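Long-range contacts in RBSTP2229 gene product (Geobacillus stearothermophilus, PDB 1T6A), which is of unknown function, a small bacterial protein of the DUF1885 family that pairs one long helix with a compact alpha/beta part: residues 55-59 with 69-73; 44-48 with 93-97. All coordinates share one frame. Numbering follows the deposited sequence.

Contact 1 of 2, residues 55-59 with 69-73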
loop_
_atom_site.group_PDB
_atom_site.type_symbol
_atom_site.label_atom_id
_atom_site.label_comp_id
_atom_site.label_asym_id
_atom_site.label_seq_id
_atom_site.Cartn_x
_atom_site.Cartn_y
_atom_site.Cartn_z
ATOM N N SER A 55 -6.615 -24.390 1.498
ATOM C CA SER A 55 -5.410 -24.074 0.708
ATOM C C SER A 55 -5.594 -23.018 -0.402
ATOM O O SER A 55 -4.825 -22.985 -1.348
ATOM C CB SER A 55 -4.809 -25.354 0.112
ATOM O OG SER A 55 -4.446 -26.266 1.126
ATOM N N VAL A 56 -6.619 -22.185 -0.267
ATOM C CA VAL A 56 -6.870 -21.038 -1.126
ATOM C C VAL A 56 -6.873 -19.769 -0.238
ATOM O O VAL A 56 -7.515 -19.727 0.833
ATOM C CB VAL A 56 -8.230 -21.164 -1.829
ATOM C CG1 VAL A 56 -8.543 -19.932 -2.642
ATOM C CG2 VAL A 56 -8.265 -22.419 -2.752
ATOM N N LEU A 57 -6.169 -18.737 -0.676
ATOM C CA LEU A 57 -6.187 -17.445 0.032
ATOM C C LEU A 57 -7.313 -16.560 -0.463
ATOM O O LEU A 57 -7.378 -16.275 -1.654
ATOM C CB LEU A 57 -4.849 -16.738 -0.150
ATOM C CG LEU A 57 -3.694 -17.387 0.611
ATOM C CD1 LEU A 57 -2.358 -16.919 0.076
ATOM C CD2 LEU A 57 -3.782 -17.108 2.121
ATOM N N TYR A 58 -8.211 -16.145 0.418
ATOM C CA TYR A 58 -9.290 -15.247 0.044
ATOM C C TYR A 58 -9.024 -13.853 0.584
ATOM O O TYR A 58 -8.805 -13.665 1.777
ATOM C CB TYR A 58 -10.655 -15.739 0.534
ATOM C CG TYR A 58 -11.066 -17.036 -0.103
ATOM C CD1 TYR A 58 -11.751 -17.055 -1.312
ATOM C CD2 TYR A 58 -10.724 -18.247 0.481
ATOM C CE1 TYR A 58 -12.103 -18.262 -1.919
ATOM C CE2 TYR A 58 -11.079 -19.454 -0.106
ATOM C CZ TYR A 58 -11.751 -19.454 -1.306
ATOM O OH TYR A 58 -12.069 -20.654 -1.874
ATOM N N LEU A 59 -9.008 -12.885 -0.320
ATOM C CA LEU A 59 -8.918 -11.479 0.036
ATOM C C LEU A 59 -10.326 -10.909 0.050
ATOM O O LEU A 59 -11.035 -10.990 -0.949
ATOM C CB LEU A 59 -8.034 -10.720 -0.963
ATOM C CG LEU A 59 -6.516 -10.825 -0.758
ATOM C CD1 LEU A 59 -6.039 -12.246 -0.790
ATOM C CD2 LEU A 59 -5.769 -10.000 -1.812
HETATM N N MSE A 69 -10.782 -11.125 -4.078
HETATM C CA MSE A 69 -10.233 -12.078 -5.029
HETATM C C MSE A 69 -9.720 -13.315 -4.286
HETATM O O MSE A 69 -9.656 -13.328 -3.052
HETATM C CB MSE A 69 -9.082 -11.425 -5.822
HETATM C CG MSE A 69 -7.815 -11.175 -5.019
HETATM SE SE MSE A 69 -6.506 -9.985 -5.897
HETATM C CE MSE A 69 -7.438 -8.270 -5.632
ATOM N N ALA A 70 -9.321 -14.320 -5.053
ATOM C CA ALA A 70 -8.917 -15.609 -4.524
ATOM C C ALA A 70 -7.612 -16.016 -5.169
ATOM O O ALA A 70 -7.483 -15.965 -6.402
ATOM C CB ALA A 70 -10.016 -16.650 -4.828
ATOM N N ILE A 71 -6.641 -16.395 -4.352
ATOM C CA ILE A 71 -5.315 -16.736 -4.824
ATOM C C ILE A 71 -4.979 -18.154 -4.412
ATOM O O ILE A 71 -5.124 -18.515 -3.251
ATOM C CB ILE A 71 -4.256 -15.738 -4.245
ATOM C CG1 ILE A 71 -4.698 -14.291 -4.496
ATOM C CG2 ILE A 71 -2.908 -16.005 -4.841
ATOM C CD1 ILE A 71 -3.729 -13.225 -3.992
ATOM N N SER A 72 -4.503 -18.944 -5.370
ATOM C CA SER A 72 -4.178 -20.345 -5.151
ATOM C C SER A 72 -2.977 -20.774 -5.963
ATOM O O SER A 72 -2.506 -20.043 -6.860
ATOM C CB SER A 72 -5.384 -21.215 -5.518
ATOM O OG SER A 72 -5.846 -20.937 -6.822
ATOM N N VAL A 73 -2.451 -21.944 -5.612
ATOM C CA VAL A 73 -1.363 -22.553 -6.328
ATOM C C VAL A 73 -1.924 -23.697 -7.177
ATOM O O VAL A 73 -2.755 -24.459 -6.719
ATOM C CB VAL A 73 -0.300 -23.089 -5.382
ATOM C CG1 VAL A 73 0.833 -23.749 -6.153
ATOM C CG2 VAL A 73 0.217 -21.974 -4.480
HETATM O O HOH W 1 -3.570 -23.591 -3.444
#

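Contact 2 of 2, residues 44-48 with 93-97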
loop_
_atom_site.group_PDB
_atom_site.type_symbol
_atom_site.label_atom_id
_atom_site.label_comp_id
_atom_site.label_asym_id
_atom_site.label_seq_id
_atom_site.Cartn_x
_atom_site.Cartn_y
_atom_site.Cartn_z
ATOM N N ALA A 44 -4.752 2.147 1.618
ATOM C CA ALA A 44 -5.448 2.292 0.334
ATOM C C ALA A 44 -4.908 1.336 -0.733
ATOM O O ALA A 44 -5.635 0.908 -1.628
ATOM C CB ALA A 44 -5.310 3.715 -0.178
ATOM N N ALA A 45 -3.613 1.054 -0.657
ATOM C CA ALA A 45 -2.939 0.239 -1.658
ATOM C C ALA A 45 -3.231 -1.264 -1.451
ATOM O O ALA A 45 -3.091 -2.040 -2.379
ATOM C CB ALA A 45 -1.451 0.494 -1.611
ATOM N N PHE A 46 -3.619 -1.658 -0.237
ATOM C CA PHE A 46 -4.029 -3.045 0.058
ATOM C C PHE A 46 -5.282 -3.076 0.907
ATOM O O PHE A 46 -5.236 -3.376 2.116
ATOM C CB PHE A 46 -2.907 -3.801 0.749
ATOM C CG PHE A 46 -3.076 -5.288 0.719
ATOM C CD1 PHE A 46 -2.773 -6.011 -0.421
ATOM C CD2 PHE A 46 -3.529 -5.969 1.845
ATOM C CE1 PHE A 46 -2.937 -7.418 -0.447
ATOM C CE2 PHE A 46 -3.688 -7.357 1.828
ATOM C CZ PHE A 46 -3.392 -8.077 0.679
ATOM N N PRO A 47 -6.405 -2.762 0.285
ATOM C CA PRO A 47 -7.687 -2.688 0.995
ATOM C C PRO A 47 -8.357 -4.067 1.140
ATOM O O PRO A 47 -9.498 -4.250 0.787
ATOM C CB PRO A 47 -8.507 -1.779 0.092
ATOM C CG PRO A 47 -8.016 -2.123 -1.279
ATOM C CD PRO A 47 -6.554 -2.455 -1.152
ATOM N N TYR A 48 -7.627 -5.033 1.664
ATOM C CA TYR A 48 -8.141 -6.380 1.806
ATOM C C TYR A 48 -7.763 -6.950 3.152
ATOM O O TYR A 48 -6.749 -6.586 3.719
ATOM C CB TYR A 48 -7.572 -7.279 0.706
ATOM C CG TYR A 48 -7.930 -6.828 -0.685
ATOM C CD1 TYR A 48 -9.210 -7.044 -1.202
ATOM C CD2 TYR A 48 -7.005 -6.165 -1.481
ATOM C CE1 TYR A 48 -9.546 -6.622 -2.482
ATOM C CE2 TYR A 48 -7.340 -5.731 -2.761
ATOM C CZ TYR A 48 -8.600 -5.973 -3.254
ATOM O OH TYR A 48 -8.926 -5.551 -4.507
ATOM N N GLY A 93 -11.958 -1.463 -8.950
ATOM C CA GLY A 93 -10.869 -1.404 -7.995
ATOM C C GLY A 93 -10.128 -2.722 -7.841
ATOM O O GLY A 93 -8.902 -2.746 -7.860
ATOM N N ASP A 94 -10.878 -3.811 -7.693
ATOM C CA ASP A 94 -10.318 -5.151 -7.559
ATOM C C ASP A 94 -9.438 -5.509 -8.749
ATOM O O ASP A 94 -8.401 -6.113 -8.568
ATOM C CB ASP A 94 -11.422 -6.210 -7.501
ATOM C CG ASP A 94 -12.219 -6.196 -6.208
ATOM O OD1 ASP A 94 -11.676 -5.910 -5.111
ATOM O OD2 ASP A 94 -13.425 -6.519 -6.220
ATOM N N LYS A 95 -9.870 -5.160 -9.962
ATOM C CA LYS A 95 -9.125 -5.501 -11.158
ATOM C C LYS A 95 -7.755 -4.827 -11.124
ATOM O O LYS A 95 -6.742 -5.463 -11.384
ATOM C CB LYS A 95 -9.866 -5.076 -12.431
ATOM C CG LYS A 95 -11.118 -5.909 -12.736
ATOM C CD LYS A 95 -11.846 -5.362 -13.989
ATOM C CE LYS A 95 -13.253 -5.914 -14.159
ATOM N NZ LYS A 95 -14.027 -5.892 -12.881
ATOM N N GLY A 96 -7.747 -3.534 -10.822
ATOM C CA GLY A 96 -6.520 -2.785 -10.683
ATOM C C GLY A 96 -5.606 -3.351 -9.615
ATOM O O GLY A 96 -4.408 -3.517 -9.851
ATOM N N LYS A 97 -6.153 -3.682 -8.448
ATOM C CA LYS A 97 -5.322 -4.225 -7.388
ATOM C C LYS A 97 -4.742 -5.580 -7.774
ATOM O O LYS A 97 -3.570 -5.842 -7.511
ATOM C CB LYS A 97 -6.078 -4.323 -6.071
ATOM C CG LYS A 97 -6.514 -2.980 -5.518
ATOM C CD LYS A 97 -5.322 -2.142 -5.095
ATOM C CE LYS A 97 -5.781 -0.849 -4.487
ATOM N NZ LYS A 97 -6.041 0.115 -5.514
HETATM O O HOH W 2 -6.232 2.363 -4.331
#

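Contact 1 of 2, residues 55-59 with 69-73
L59 is the knob to look at first. Its forked side chain wedges against two neighbours on the opposite strand: CD2 lies 4.0 Å from CG of M69 (a selenomethionine), while CD1 reaches diagonally to CD1 of I71 at 4.1 Å. On the same face the L57 and I71 CB atoms stand 4.3 Å apart, and L57 also leans on V50 and I52 of strand 48-53. M69 and I71 are met from that side by A98 and F101 of helix 92-109. These are the two central strands of a four-stranded antiparallel meander, and they form its middle hairpin. L57 with I71 and L59 with M69 are hydrogen-bonded pairs: L57 N to I71 O, I71 N to L57 O and L59 N to M69 O each measure 2.8 Å, M69 N to L59 O 3.1 Å. Y58 and A70 form the non-hydrogen-bonded pair between them. On their face the small A70 leaves a hollow that larger groups fill from across the hairpin, with its CB 3.9 Å from Y58 CE1 and 4.2 Å from V56 CG1. Beyond V56 a water takes over from direct pairing, 2.5 Å from S55 O and 2.9 Å from V73 N.

Contact 2 of 2, residues 44-48 with 93-97
An inverse gamma turn centred on P47 marks the junction where the long helix 16-45 gives way to the sheet, and this junction packs against the first turn of helix 92-109. F46 is the first residue to leave helical geometry; two residues on, Y48 sends its side chain toward the second helix. There Y48 OH donates a 2.8 Å hydrogen bond to D94 OD1, with K97 CB 3.5 Å from the same hydroxyl, so acid and lysine both meet the edge of the ring. The aliphatic part of K97 lies across the end of helix 16-45 and against P47: its CE is 3.4 Å from A44 O and 3.8 Å from P47 CD, its CD 3.5 Å from A45 O. A water links K97 NZ (2.5 Å) to A44 O (3.1 Å). D94 OD2 accepts hydrogen bonds from the backbone nitrogens of K67, G68 and T91. The contact thus joins the end of helix 16-45, the starts of strands 48-53 and 68-76, and the N-terminal part of helix 92-109.

How the contacts relate
Both contacts are partly buried, but they differ in kind. Contact 1 is the larger, 400 Å² against 217 Å², and joins neighbouring strands of one sheet through backbone pairing and apolar packing; contact 2 joins separate elements through side-chain hydrogen bonding, a lysine's aliphatic part and a water. In sequence contact 1 is nested inside the loop that contact 2 closes. Their centres are 15 Å apart, yet they touch where L59 and M69 meet Y48 and D94, all four buried: M69 CE lies 3.3 Å from Y48 OH and 3.8 Å from D94 O, L59 CB 3.9 Å from Y48 CB. The exposed F46 ring sits at the margin, its CZ 3.9 Å from L59 CD2. Elsewhere contact 1 runs out to exposed L57, contact 2 to exposed A44.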